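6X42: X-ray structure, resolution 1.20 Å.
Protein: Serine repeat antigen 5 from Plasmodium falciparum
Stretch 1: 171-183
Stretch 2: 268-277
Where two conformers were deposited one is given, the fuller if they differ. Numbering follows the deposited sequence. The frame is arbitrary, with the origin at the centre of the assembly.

Stretch 1, residues 171-183: NMDAFVKIIKTEV
Stretch 2 268-277: FNFIHSVVIF

How do the two stretches lie against each other? Residues 172-183 form a regular helix, with Asn 171 at the N-cap position just before it and backbone N-H...O hydrogen bonds running from residue i+4 back to residue i, for example 2.9 Å from Val 176 N to Met 172 O and 2.9 Å from Val 183 N to Ile 179 O. Residues 273-277 are extended, with phi from -165° to -97° and psi from 137° to 161°. The two N-to-C directions differ by 35°, and the axes come within 10.4 Å. The register advances the same way in both: the CA atoms of Met 172 and Asn 269 are 9.6 Å apart, those of Ile 179 and Val 274 7.8 Å, and those of Glu 182 and Ile 276 7.7 Å. No hydrogen bond crosses, so the 339 Å² buried between the stretches is a matter of side-chain packing.

What does Phe 175, the residue with the most covered surface, touch? Its CA-to-CB bond points toward the other stretch; chi1 of -173° (t) places the ring and chi2 of 74° sets its plane. Phe 175 CZ lies 4.2 Å from Ile 271 CG2, a methyl that sits at the ring edge, near its plane. Phe 175 CE1 is 4.4 Å from Val 274 CG2, so the ring reaches two residues at once. Ile 271 (phi/psi -87/112, chi1 -59° and chi2 -61°, both m) starts toward the helix, but the end of its side chain leads away.

Why does Val 274 matter to two turns of the helix? With chi1 of -63° (m), both its methyls lie near both Phe 175 and Ile 179; the closest approach is Val 274 CG1 to Ile 179 CD1 at 3.7 Å. Ile 179 lies four residues after Phe 175, about one helical turn. Its CA-to-CB bond points sideways, yet chi1 of -65° (m) and chi2 of 164° (t) bring its end nearer to the strand. Strand alternation then turns Val 275 out of reach and Ile 276 back toward the helix.

How does a charged residue fit beside Ile 276? Glu 182 folds with chi1 of -61° and chi2 of -64°, both m, and chi3 of -23°, placing Glu 182 CD 3.5 Å from Ile 276 CD1. Ile 276 has chi1 of 64° (p) and chi2 of 169° (t). This is a van der Waals approach to a methyl, while Glu 182 OE1 is hydrogen-bonded elsewhere in the structure.

What closes the other end? Met 172, with all three chi angles m (-73°, -69°, -67°), brings its CE 3.6 Å from Asn 269 ND2. Asn 269 (phi/psi -75/149, chi1 -163°, t, chi2 -91°) also accepts a hydrogen bond within its own stretch: Ile 271 N donates to Asn 269 OD1 at 2.9 Å, with a nearly straight angle of 161°.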

ATOM      1  N   ASN A 171      20.155  -5.958   9.846  1.00 29.34           N
ATOM      2  CA  ASN A 171      20.148  -6.664   8.580  1.00 29.51           C
ATOM      3  C   ASN A 171      19.226  -5.937   7.604  1.00 25.77           C
ATOM      4  O   ASN A 171      18.331  -6.529   6.996  1.00 24.79           O
ATOM      5  CB  ASN A 171      19.732  -8.116   8.795  1.00 34.46           C
ATOM      6  CG  ASN A 171      20.000  -8.971   7.589  1.00 39.44           C
ATOM      7  OD1 ASN A 171      20.718  -8.567   6.668  1.00 42.05           O
ATOM      8  ND2 ASN A 171      19.421 -10.161   7.578  1.00 41.12           N
ATOM      9  N   MET A 172      19.452  -4.633   7.428  1.00 24.07           N
ATOM     10  CA  MET A 172      18.558  -3.850   6.571  1.00 21.93           C
ATOM     11  C   MET A 172      18.678  -4.219   5.100  1.00 21.30           C
ATOM     12  O   MET A 172      17.725  -3.996   4.345  1.00 20.26           O
ATOM     13  CB  MET A 172      18.729  -2.346   6.792  1.00 23.66           C
ATOM     14  CG  MET A 172      18.124  -1.902   8.119  1.00 23.49           C
ATOM     15  SD  MET A 172      16.292  -2.020   8.123  1.00 24.40           S
ATOM     16  CE  MET A 172      15.844  -0.784   6.934  1.00 26.17           C
ATOM     17  N   ASP A 173      19.815  -4.776   4.675  0.55 22.58           N
ATOM     18  CA  ASP A 173      19.929  -5.222   3.292  0.55 22.79           C
ATOM     19  C   ASP A 173      18.885  -6.283   2.971  0.55 20.16           C
ATOM     20  O   ASP A 173      18.331  -6.302   1.867  0.55 20.59           O
ATOM     21  CB  ASP A 173      21.333  -5.771   3.024  0.55 27.50           C
ATOM     22  CG  ASP A 173      22.373  -4.683   2.881  1.00 33.57           C
ATOM     23  OD1 ASP A 173      22.017  -3.488   2.900  1.00 36.86           O
ATOM     24  OD2 ASP A 173      23.569  -5.031   2.748  1.00 38.18           O
ATOM     25  N   ALA A 174      18.596  -7.171   3.930  1.00 20.49           N
ATOM     26  CA  ALA A 174      17.591  -8.204   3.712  1.00 20.81           C
ATOM     27  C   ALA A 174      16.193  -7.599   3.668  1.00 18.74           C
ATOM     28  O   ALA A 174      15.369  -8.005   2.846  1.00 19.05           O
ATOM     29  CB  ALA A 174      17.702  -9.277   4.796  1.00 22.26           C
ATOM     30  N   PHE A 175      15.922  -6.609   4.524  1.00 17.94           N
ATOM     31  CA  PHE A 175      14.632  -5.913   4.498  1.00 16.77           C
ATOM     32  C   PHE A 175      14.404  -5.268   3.138  1.00 16.16           C
ATOM     33  O   PHE A 175      13.337  -5.421   2.534  1.00 16.41           O
ATOM     34  CB  PHE A 175      14.652  -4.871   5.623  1.00 16.95           C
ATOM     35  CG  PHE A 175      13.345  -4.153   5.875  1.00 16.00           C
ATOM     36  CD1 PHE A 175      12.278  -4.773   6.499  1.00 16.50           C
ATOM     37  CD2 PHE A 175      13.213  -2.811   5.552  1.00 16.13           C
ATOM     38  CE1 PHE A 175      11.109  -4.092   6.772  1.00 15.82           C
ATOM     39  CE2 PHE A 175      12.041  -2.115   5.822  1.00 16.23           C
ATOM     40  CZ  PHE A 175      10.984  -2.760   6.443  1.00 15.74           C
ATOM     41  N   VAL A 176      15.427  -4.585   2.619  1.00 16.91           N
ATOM     42  CA  VAL A 176      15.351  -3.960   1.302  1.00 16.61           C
ATOM     43  C   VAL A 176      15.097  -5.001   0.216  1.00 16.69           C
ATOM     44  O   VAL A 176      14.237  -4.816  -0.662  1.00 17.32           O
ATOM     45  CB  VAL A 176      16.636  -3.152   1.041  1.00 17.88           C
ATOM     46  CG1 VAL A 176      16.744  -2.750  -0.429  1.00 18.54           C
ATOM     47  CG2 VAL A 176      16.689  -1.935   1.945  1.00 19.32           C
ATOM     48  N   LYS A 177      15.840  -6.112   0.250  1.00 18.01           N
ATOM     49  CA  LYS A 177      15.688  -7.136  -0.780  1.00 18.96           C
ATOM     50  C   LYS A 177      14.297  -7.750  -0.767  1.00 17.48           C
ATOM     51  O   LYS A 177      13.713  -7.988  -1.831  1.00 18.06           O
ATOM     52  CB  LYS A 177      16.759  -8.219  -0.604  1.00 22.66           C
ATOM     53  CG  LYS A 177      16.768  -9.268  -1.699  1.00 27.63           C
ATOM     54  N   ILE A 178      13.737  -7.989   0.427  1.00 16.55           N
ATOM     55  CA  ILE A 178      12.375  -8.510   0.531  1.00 16.95           C
ATOM     56  C   ILE A 178      11.398  -7.564  -0.158  1.00 16.30           C
ATOM     57  O   ILE A 178      10.564  -7.985  -0.966  1.00 17.43           O
ATOM     58  CB  ILE A 178      12.008  -8.729   2.009  1.00 18.74           C
ATOM     59  CG1 ILE A 178      12.794  -9.912   2.573  1.00 20.07           C
ATOM     60  CG2 ILE A 178      10.527  -8.965   2.163  1.00 20.37           C
ATOM     61  CD1 ILE A 178      12.731  -9.995   4.079  1.00 21.59           C
ATOM     62  N   ILE A 179      11.487  -6.271   0.157  1.00 15.25           N
ATOM     63  CA  ILE A 179      10.558  -5.301  -0.407  1.00 15.16           C
ATOM     64  C   ILE A 179      10.721  -5.218  -1.922  1.00 14.64           C
ATOM     65  O   ILE A 179       9.732  -5.223  -2.667  1.00 15.85           O
ATOM     66  CB  ILE A 179      10.730  -3.935   0.278  1.00 15.21           C
ATOM     67  CG1 ILE A 179      10.333  -4.037   1.759  1.00 15.41           C
ATOM     68  CG2 ILE A 179       9.945  -2.866  -0.469  1.00 15.44           C
ATOM     69  CD1 ILE A 179      10.807  -2.896   2.591  1.00 16.56           C
ATOM     70  N   LYS A 180      11.970  -5.151  -2.410  1.00 15.48           N
ATOM     71  CA  LYS A 180      12.170  -5.060  -3.851  1.00 15.55           C
ATOM     72  C   LYS A 180      11.539  -6.251  -4.568  1.00 15.93           C
ATOM     73  O   LYS A 180      10.868  -6.092  -5.597  1.00 16.50           O
ATOM     74  CB  LYS A 180      13.657  -4.975  -4.195  1.00 16.90           C
ATOM     75  CG  LYS A 180      14.334  -3.661  -3.852  1.00 16.98           C
ATOM     76  CD  LYS A 180      15.773  -3.667  -4.343  1.00 19.02           C
ATOM     77  CE  LYS A 180      16.422  -2.296  -4.278  1.00 20.71           C
ATOM     78  NZ  LYS A 180      17.788  -2.323  -4.912  1.00 23.77           N
ATOM     79  N   THR A 181      11.755  -7.463  -4.041  1.00 16.18           N
ATOM     80  CA  THR A 181      11.179  -8.657  -4.654  1.00 17.66           C
ATOM     81  C   THR A 181       9.655  -8.585  -4.732  1.00 16.18           C
ATOM     82  O   THR A 181       9.058  -8.932  -5.760  1.00 16.72           O
ATOM     83  CB  THR A 181      11.609  -9.893  -3.869  1.00 21.21           C
ATOM     84  OG1 THR A 181      13.039  -9.998  -3.920  1.00 24.38           O
ATOM     85  CG2 THR A 181      11.010 -11.154  -4.483  1.00 23.37           C
ATOM     86  N   GLU A 182       9.010  -8.123  -3.656  1.00 15.99           N
ATOM     87  CA  GLU A 182       7.551  -8.038  -3.638  1.00 15.75           C
ATOM     88  C   GLU A 182       7.038  -6.938  -4.558  1.00 15.65           C
ATOM     89  O   GLU A 182       6.005  -7.105  -5.214  1.00 16.73           O
ATOM     90  CB  GLU A 182       7.055  -7.857  -2.211  1.00 16.29           C
ATOM     91  CG  GLU A 182       7.431  -9.001  -1.284  1.00 19.14           C
ATOM     92  CD  GLU A 182       6.813 -10.319  -1.672  1.00 22.91           C
ATOM     93  OE1 GLU A 182       5.772 -10.323  -2.362  1.00 23.59           O
ATOM     94  OE2 GLU A 182       7.370 -11.357  -1.271  1.00 27.82           O
ATOM     95  N   VAL A 183       7.736  -5.803  -4.621  1.00 14.48           N
ATOM     96  CA  VAL A 183       7.352  -4.756  -5.567  1.00 15.11           C
ATOM     97  C   VAL A 183       7.437  -5.283  -6.995  1.00 15.25           C
ATOM     98  O   VAL A 183       6.532  -5.065  -7.809  1.00 16.14           O
ATOM     99  CB  VAL A 183       8.206  -3.495  -5.348  1.00 14.99           C
ATOM    100  CG1 VAL A 183       7.981  -2.469  -6.463  1.00 16.30           C
ATOM    101  CG2 VAL A 183       7.908  -2.870  -3.991  1.00 15.79           C
ATOM    102  N   PHE A 268      15.324   4.669  14.339  1.00 22.37           N
ATOM    103  CA  PHE A 268      14.218   4.051  13.628  1.00 19.23           C
ATOM    104  C   PHE A 268      14.235   4.455  12.165  1.00 18.04           C
ATOM    105  O   PHE A 268      14.467   5.618  11.841  1.00 17.90           O
ATOM    106  CB  PHE A 268      12.904   4.543  14.225  1.00 19.70           C
ATOM    107  CG  PHE A 268      12.794   4.315  15.698  1.00 21.09           C
ATOM    108  CD1 PHE A 268      12.758   5.378  16.597  1.00 22.62           C
ATOM    109  CD2 PHE A 268      12.721   3.031  16.191  1.00 22.06           C
ATOM    110  CE1 PHE A 268      12.647   5.159  17.960  1.00 23.91           C
ATOM    111  CE2 PHE A 268      12.607   2.801  17.552  1.00 23.90           C
ATOM    112  CZ  PHE A 268      12.583   3.872  18.434  1.00 23.97           C
ATOM    113  N   ASN A 269      13.950   3.489  11.298  1.00 15.97           N
ATOM    114  CA  ASN A 269      13.815   3.759   9.877  1.00 15.32           C
ATOM    115  C   ASN A 269      12.489   4.457   9.597  1.00 14.64           C
ATOM    116  O   ASN A 269      11.488   4.226  10.273  1.00 15.60           O
ATOM    117  CB  ASN A 269      13.871   2.463   9.074  1.00 15.12           C
ATOM    118  CG  ASN A 269      14.151   2.695   7.600  1.00 14.43           C
ATOM    119  OD1 ASN A 269      13.225   2.841   6.774  1.00 14.92           O
ATOM    120  ND2 ASN A 269      15.412   2.742   7.254  1.00 15.53           N
ATOM    121  N   PHE A 270      12.483   5.301   8.555  1.00 14.13           N
ATOM    122  CA  PHE A 270      11.251   5.954   8.118  1.00 13.32           C
ATOM    123  C   PHE A 270      10.133   4.953   7.791  1.00 12.92           C
ATOM    124  O   PHE A 270       8.951   5.209   8.081  1.00 12.73           O
ATOM    125  CB  PHE A 270      11.555   6.857   6.904  1.00 13.95           C
ATOM    126  CG  PHE A 270      10.333   7.455   6.291  1.00 12.98           C
ATOM    127  CD1 PHE A 270       9.743   8.571   6.840  1.00 15.02           C
ATOM    128  CD2 PHE A 270       9.766   6.892   5.172  1.00 12.66           C
ATOM    129  CE1 PHE A 270       8.590   9.103   6.269  1.00 14.56           C
ATOM    130  CE2 PHE A 270       8.624   7.414   4.606  1.00 12.90           C
ATOM    131  CZ  PHE A 270       8.028   8.524   5.150  1.00 12.92           C
ATOM    132  N   ILE A 271      10.474   3.806   7.215  1.00 12.57           N
ATOM    133  CA  ILE A 271       9.504   2.748   6.970  1.00 12.07           C
ATOM    134  C   ILE A 271       9.439   1.903   8.238  1.00 12.18           C
ATOM    135  O   ILE A 271      10.385   1.206   8.582  1.00 13.39           O
ATOM    136  CB  ILE A 271       9.893   1.884   5.761  1.00 13.01           C
ATOM    137  CG1 ILE A 271      10.019   2.729   4.480  1.00 13.08           C
ATOM    138  CG2 ILE A 271       8.913   0.746   5.616  1.00 13.03           C
ATOM    139  CD1 ILE A 271       8.759   3.439   4.041  1.00 14.11           C
ATOM    140  N   HIS A 272       8.310   1.942   8.935  1.00 12.24           N
ATOM    141  CA  HIS A 272       8.147   1.158  10.152  1.00 12.41           C
ATOM    142  C   HIS A 272       8.025  -0.327   9.848  1.00 12.44           C
ATOM    143  O   HIS A 272       8.628  -1.174  10.528  1.00 13.02           O
ATOM    144  CB  HIS A 272       6.909   1.665  10.900  1.00 12.79           C
ATOM    145  CG  HIS A 272       6.616   0.891  12.138  1.00 13.22           C
ATOM    146  ND1 HIS A 272       5.882  -0.277  12.125  1.00 14.03           N
ATOM    147  CD2 HIS A 272       7.010   1.086  13.417  1.00 14.02           C
ATOM    148  CE1 HIS A 272       5.843  -0.769  13.352  1.00 14.46           C
ATOM    149  NE2 HIS A 272       6.508   0.046  14.156  1.00 15.04           N
ATOM    150  N   SER A 273       7.218  -0.663   8.857  1.00 12.26           N
ATOM    151  CA  SER A 273       6.862  -2.036   8.576  1.00 12.82           C
ATOM    152  C   SER A 273       6.252  -2.095   7.191  1.00 12.03           C
ATOM    153  O   SER A 273       5.797  -1.085   6.642  1.00 12.43           O
ATOM    154  CB  SER A 273       5.907  -2.578   9.641  1.00 13.37           C
ATOM    155  OG  SER A 273       4.818  -1.714   9.873  1.00 13.73           O
ATOM    156  N   VAL A 274       6.238  -3.306   6.643  1.00 12.52           N
ATOM    157  CA  VAL A 274       5.557  -3.585   5.391  1.00 12.96           C
ATOM    158  C   VAL A 274       4.667  -4.805   5.558  1.00 13.07           C
ATOM    159  O   VAL A 274       4.955  -5.699   6.360  1.00 14.00           O
ATOM    160  CB  VAL A 274       6.541  -3.768   4.217  1.00 12.76           C
ATOM    161  CG1 VAL A 274       7.338  -2.490   3.928  1.00 13.37           C
ATOM    162  CG2 VAL A 274       7.493  -4.906   4.435  1.00 14.97           C
ATOM    163  N   VAL A 275       3.619  -4.858   4.741  1.00 13.02           N
ATOM    164  CA  VAL A 275       2.671  -5.963   4.704  1.00 13.33           C
ATOM    165  C   VAL A 275       2.449  -6.373   3.256  1.00 13.39           C
ATOM    166  O   VAL A 275       2.296  -5.522   2.369  1.00 13.29           O
ATOM    167  CB  VAL A 275       1.330  -5.601   5.380  1.00 13.22           C
ATOM    168  CG1 VAL A 275       0.352  -6.760   5.333  1.00 14.58           C
ATOM    169  CG2 VAL A 275       1.548  -5.162   6.800  1.00 15.64           C
ATOM    170  N   ILE A 276       2.415  -7.682   3.026  1.00 13.75           N
ATOM    171  CA  ILE A 276       2.037  -8.263   1.743  1.00 15.26           C
ATOM    172  C   ILE A 276       0.854  -9.200   1.953  1.00 14.29           C
ATOM    173  O   ILE A 276       0.703  -9.815   3.014  1.00 16.05           O
ATOM    174  CB  ILE A 276       3.182  -8.988   1.013  1.00 21.80           C
ATOM    175  CG1 ILE A 276       3.668 -10.185   1.791  1.00 25.43           C
ATOM    176  CG2 ILE A 276       4.336  -8.033   0.778  1.00 23.51           C
ATOM    177  CD1 ILE A 276       4.610 -11.068   0.995  1.00 27.56           C
ATOM    178  N   PHE A 277      -0.024  -9.245   0.951  1.00 14.59           N
ATOM    179  CA  PHE A 277      -1.163 -10.148   0.954  1.00 14.50           C
ATOM    180  C   PHE A 277      -0.826 -11.400   0.161  1.00 16.01           C
ATOM    181  O   PHE A 277      -0.242 -11.317  -0.929  1.00 17.42           O
ATOM    182  CB  PHE A 277      -2.379  -9.468   0.356  1.00 15.29           C
ATOM    183  CG  PHE A 277      -2.982  -8.368   1.213  1.00 14.13           C
ATOM    184  CD1 PHE A 277      -2.735  -8.261   2.576  1.00 15.36           C
ATOM    185  CD2 PHE A 277      -3.848  -7.445   0.634  1.00 15.23           C
ATOM    186  CE1 PHE A 277      -3.331  -7.252   3.323  1.00 15.58           C
ATOM    187  CE2 PHE A 277      -4.450  -6.440   1.393  1.00 14.93           C
ATOM    188  CZ  PHE A 277      -4.199  -6.357   2.727  1.00 15.74           C
TER